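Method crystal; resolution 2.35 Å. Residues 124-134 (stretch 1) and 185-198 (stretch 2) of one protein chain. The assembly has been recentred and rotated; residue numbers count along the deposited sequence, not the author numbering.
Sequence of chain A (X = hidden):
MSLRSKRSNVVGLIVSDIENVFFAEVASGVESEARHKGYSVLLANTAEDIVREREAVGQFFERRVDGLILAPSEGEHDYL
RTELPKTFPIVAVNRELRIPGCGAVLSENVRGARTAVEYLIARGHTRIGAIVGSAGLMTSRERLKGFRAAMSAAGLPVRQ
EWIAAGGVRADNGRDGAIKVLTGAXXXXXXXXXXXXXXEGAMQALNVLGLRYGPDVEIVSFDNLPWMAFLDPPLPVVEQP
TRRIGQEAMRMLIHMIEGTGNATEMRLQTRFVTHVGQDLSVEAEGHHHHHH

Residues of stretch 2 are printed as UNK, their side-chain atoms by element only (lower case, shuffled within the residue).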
# COMPACT_ATOMS: atom_id res chain seq x y z
N GLY A 124 -15.46 -24.93 -15.64
CA GLY A 124 -15.81 -25.09 -17.04
C GLY A 124 -15.06 -24.25 -18.05
O GLY A 124 -15.47 -24.19 -19.21
N HIS A 125 -13.96 -23.60 -17.64
CA HIS A 125 -13.14 -22.84 -18.61
C HIS A 125 -12.18 -23.75 -19.35
O HIS A 125 -11.55 -24.59 -18.72
CB HIS A 125 -12.38 -21.68 -17.96
CG HIS A 125 -13.26 -20.57 -17.47
ND1 HIS A 125 -13.82 -19.64 -18.31
CD2 HIS A 125 -13.67 -20.26 -16.22
CE1 HIS A 125 -14.56 -18.80 -17.59
NE2 HIS A 125 -14.47 -19.15 -16.32
N THR A 126 -12.07 -23.58 -20.66
CA THR A 126 -11.10 -24.35 -21.42
C THR A 126 -10.13 -23.42 -22.19
O THR A 126 -9.00 -23.77 -22.46
CB THR A 126 -11.80 -25.32 -22.41
OG1 THR A 126 -12.63 -24.56 -23.33
CG2 THR A 126 -12.62 -26.36 -21.65
N ARG A 127 -10.61 -22.25 -22.57
CA ARG A 127 -9.77 -21.22 -23.17
C ARG A 127 -9.24 -20.35 -22.03
O ARG A 127 -9.85 -19.35 -21.66
CB ARG A 127 -10.55 -20.40 -24.18
CG ARG A 127 -10.80 -21.15 -25.55
CD ARG A 127 -11.62 -20.27 -26.52
NE ARG A 127 -13.08 -20.39 -26.28
CZ ARG A 127 -13.96 -19.42 -26.44
NH1 ARG A 127 -15.26 -19.63 -26.19
NH2 ARG A 127 -13.54 -18.22 -26.84
N ILE A 128 -8.09 -20.74 -21.48
CA ILE A 128 -7.58 -20.02 -20.35
C ILE A 128 -6.23 -19.38 -20.63
O ILE A 128 -5.33 -20.04 -21.10
CB ILE A 128 -7.52 -20.92 -19.10
CG1 ILE A 128 -8.92 -21.45 -18.79
CG2 ILE A 128 -6.95 -20.15 -17.93
CD1 ILE A 128 -8.95 -22.41 -17.63
N GLY A 129 -6.09 -18.10 -20.31
CA GLY A 129 -4.83 -17.42 -20.52
C GLY A 129 -4.19 -16.91 -19.22
O GLY A 129 -4.74 -17.04 -18.12
N ALA A 130 -3.02 -16.33 -19.36
CA ALA A 130 -2.28 -15.83 -18.24
C ALA A 130 -1.58 -14.49 -18.61
O ALA A 130 -0.93 -14.40 -19.62
CB ALA A 130 -1.22 -16.89 -17.80
N ILE A 131 -1.75 -13.48 -17.79
CA ILE A 131 -1.04 -12.23 -17.94
C ILE A 131 -0.13 -12.14 -16.73
O ILE A 131 -0.60 -12.12 -15.60
CB ILE A 131 -1.99 -11.01 -17.95
CG1 ILE A 131 -3.27 -11.30 -18.74
CG2 ILE A 131 -1.25 -9.76 -18.42
CD1 ILE A 131 -3.02 -11.43 -20.22
N VAL A 132 1.16 -12.16 -16.99
CA VAL A 132 2.15 -12.03 -15.97
C VAL A 132 2.93 -10.74 -16.16
O VAL A 132 2.77 -10.04 -17.16
CB VAL A 132 3.11 -13.22 -15.94
CG1 VAL A 132 2.34 -14.54 -15.69
CG2 VAL A 132 3.89 -13.29 -17.22
N GLY A 133 3.77 -10.45 -15.18
CA GLY A 133 4.60 -9.25 -15.21
C GLY A 133 5.84 -9.51 -16.03
O GLY A 133 5.88 -10.46 -16.78
N SER A 134 6.85 -8.70 -15.86
CA SER A 134 8.06 -8.84 -16.65
C SER A 134 8.51 -10.32 -16.78
O SER A 134 8.75 -11.01 -15.78
CB SER A 134 9.17 -7.96 -16.07
OG SER A 134 10.42 -8.22 -16.69
N UNK A 185 -9.39 -16.93 -31.07
CA UNK A 185 -10.03 -17.72 -29.99
C UNK A 185 -9.64 -17.18 -28.60
O UNK A 185 -9.04 -17.89 -27.82
o UNK A 185 -10.63 -19.16 -32.31
o UNK A 185 -10.33 -21.14 -31.40
c UNK A 185 -9.66 -19.22 -30.11
c UNK A 185 -10.24 -19.88 -31.36
N UNK A 186 -10.02 -15.94 -28.29
CA UNK A 186 -9.68 -15.39 -26.98
C UNK A 186 -10.14 -16.27 -25.83
O UNK A 186 -11.16 -16.97 -25.95
c UNK A 186 -14.28 -13.16 -24.73
c UNK A 186 -10.22 -13.96 -26.80
n UNK A 186 -13.53 -12.50 -25.59
c UNK A 186 -12.08 -12.66 -25.73
n UNK A 186 -15.58 -12.93 -24.69
c UNK A 186 -11.71 -13.86 -26.62
n UNK A 186 -13.75 -14.03 -23.90
N UNK A 187 -9.38 -16.25 -24.72
CA UNK A 187 -9.72 -16.96 -23.49
C UNK A 187 -11.00 -16.40 -22.85
O UNK A 187 -11.41 -15.27 -23.14
c UNK A 187 -7.53 -15.86 -23.28
c UNK A 187 -8.09 -15.52 -24.65
c UNK A 187 -8.51 -16.74 -22.55
N UNK A 188 -11.63 -17.23 -22.01
CA UNK A 188 -12.80 -16.84 -21.24
C UNK A 188 -12.34 -16.59 -19.81
O UNK A 188 -13.09 -16.09 -18.99
c UNK A 188 -14.53 -18.07 -22.68
o UNK A 188 -13.28 -19.22 -21.00
c UNK A 188 -13.89 -17.96 -21.26
N UNK A 189 -11.12 -16.98 -19.51
CA UNK A 189 -10.56 -16.74 -18.20
C UNK A 189 -9.05 -16.42 -18.29
O UNK A 189 -8.37 -16.77 -19.26
c UNK A 189 -10.81 -17.90 -17.31
N UNK A 190 -8.56 -15.71 -17.28
CA UNK A 190 -7.19 -15.29 -17.21
C UNK A 190 -6.71 -15.58 -15.80
O UNK A 190 -7.47 -15.39 -14.82
c UNK A 190 -7.56 -11.91 -19.17
c UNK A 190 -6.74 -13.16 -18.85
c UNK A 190 -6.65 -14.20 -20.03
c UNK A 190 -7.09 -13.77 -17.47
N UNK A 191 -5.46 -16.05 -15.69
CA UNK A 191 -4.73 -15.93 -14.48
C UNK A 191 -3.96 -14.59 -14.57
O UNK A 191 -3.27 -14.33 -15.58
c UNK A 191 -1.58 -18.14 -13.40
c UNK A 191 -3.28 -17.13 -11.78
c UNK A 191 -3.72 -17.06 -14.35
c UNK A 191 -2.69 -17.05 -13.22
N UNK A 192 -4.05 -13.77 -13.53
CA UNK A 192 -3.20 -12.59 -13.45
C UNK A 192 -2.20 -12.73 -12.31
O UNK A 192 -2.58 -13.14 -11.21
c UNK A 192 -4.84 -10.98 -14.59
c UNK A 192 -4.02 -11.31 -13.27
o UNK A 192 -4.94 -11.51 -12.19
N UNK A 193 -0.94 -12.38 -12.56
CA UNK A 193 0.09 -12.67 -11.62
C UNK A 193 0.26 -11.70 -10.41
O UNK A 193 1.04 -11.98 -9.56
o UNK A 193 1.85 -11.68 -12.92
c UNK A 193 1.41 -12.87 -12.35
N UNK A 194 -0.48 -10.61 -10.34
CA UNK A 194 -0.53 -9.77 -9.14
C UNK A 194 -1.70 -8.81 -9.25
O UNK A 194 -2.32 -8.71 -10.32
o UNK A 194 0.93 -8.04 -10.00
c UNK A 194 0.77 -8.97 -8.95
N UNK A 195 -1.99 -8.10 -8.15
CA UNK A 195 -3.10 -7.13 -8.08
C UNK A 195 -2.92 -6.00 -9.07
O UNK A 195 -3.87 -5.52 -9.63
c UNK A 195 -1.22 -3.83 -5.55
c UNK A 195 -3.31 -6.59 -6.66
n UNK A 195 -0.37 -4.82 -5.31
c UNK A 195 -0.97 -6.01 -5.68
c UNK A 195 -2.20 -5.71 -6.16
n UNK A 195 -2.33 -4.34 -6.06
N UNK A 196 -1.66 -5.61 -9.30
CA UNK A 196 -1.38 -4.50 -10.20
C UNK A 196 -1.62 -4.88 -11.67
O UNK A 196 -2.13 -4.10 -12.44
c UNK A 196 0.00 -3.93 -9.97
c UNK A 196 0.87 -1.54 -9.74
n UNK A 196 0.16 -1.32 -8.48
c UNK A 196 0.69 -0.72 -7.42
c UNK A 196 0.18 -2.58 -10.65
n UNK A 196 -0.03 -0.58 -6.35
n UNK A 196 1.93 -0.21 -7.46
N UNK A 197 -1.31 -6.13 -12.00
CA UNK A 197 -1.66 -6.71 -13.29
C UNK A 197 -3.16 -6.92 -13.42
O UNK A 197 -3.73 -6.67 -14.49
c UNK A 197 -1.36 -8.81 -14.76
c UNK A 197 -0.83 -8.00 -13.56
c UNK A 197 1.53 -8.76 -13.62
c UNK A 197 0.63 -7.60 -13.80
N UNK A 198 -3.79 -7.35 -12.32
CA UNK A 198 -5.25 -7.46 -12.31
C UNK A 198 -5.93 -6.11 -12.62
O UNK A 198 -6.91 -6.06 -13.34
c UNK A 198 -7.30 -8.23 -11.14
c UNK A 198 -5.80 -8.05 -11.00
o UNK A 198 -5.20 -9.32 -10.75
O HOH W 1 -13.05 -21.72 -22.13

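Position 185 has two side-chain carbons, the second carrying two oxygens. Its backbone O lies 3.7 Å from Arg127 CD. A short carboxylate makes it Asp185.

Position 186 has three carbons, a nitrogen, then a carbon carrying two more nitrogens. CB points away from stretch 1, but the backbone O accepts a hydrogen bond from Arg127 NH2 at 2.8 Å. The guanidinium identifies Arg186.

Position 187 has three carbons closing a ring onto the backbone N. Its CB is 3.6 Å from Gly129 N. This is Pro187.

Position 188 has one carbon carrying an oxygen and a carbon. The oxygen is 2.8 Å from His125 ND1, a hydrogen bond in which either could be the donor. The fork of O and C gives Thr188. Water 1 links its OG1 to the backbone N atoms of Thr126 and Arg127.

Position 189 has a single carbon. It sits over the face of the His125 ring, 3.6 Å from ND1. This is Ala189.

Position 190 has four carbons, forked at the second. The fork carbon is 3.9 Å from Ile131 CG1. This is Leu190. A CB on Gly129 would clash with its CD1.

Position 191 again has four carbons forked at the second. Its CB is 4.3 Å from Ala130 CB. This is Leu191.

Position 192 has one carbon bearing an oxygen and a carbon. The methyl carbon is 4.4 Å from Ile131 CB. This is Thr192.

Position 193 has one carbon and one oxygen. The oxygen takes a weak hydrogen bond from Gly133 N at 3.2 Å. This is Ser193.

Position 194 has the same two atoms but touches nothing on stretch 1. It is Ser194, the N-cap of the helix.

Position 195 carries a five-membered ring of three carbons and two nitrogens, out of reach. It is His195.

Position 196 repeats the guanidinium pattern, also out of reach. It is Arg196.

Position 197 has four carbons, forked at the first, with one arm two carbons long. The end of that arm is 3.2 Å from Gly133 N. This is Ile197.

Position 198 has a carbon bearing O and C, pointing away. It is Thr198.

The contact is a parallel strand pair. Gly129 N to Ala189 O, Leu191 N to Gly129 O and Ile131 N to Leu191 O form its ladder. Ile131 packs on Leu190 and Ile197, while His125 and Arg127 hold the start of the pairing.

Stretch 2 185-198: DRPTALLTSSHRIT
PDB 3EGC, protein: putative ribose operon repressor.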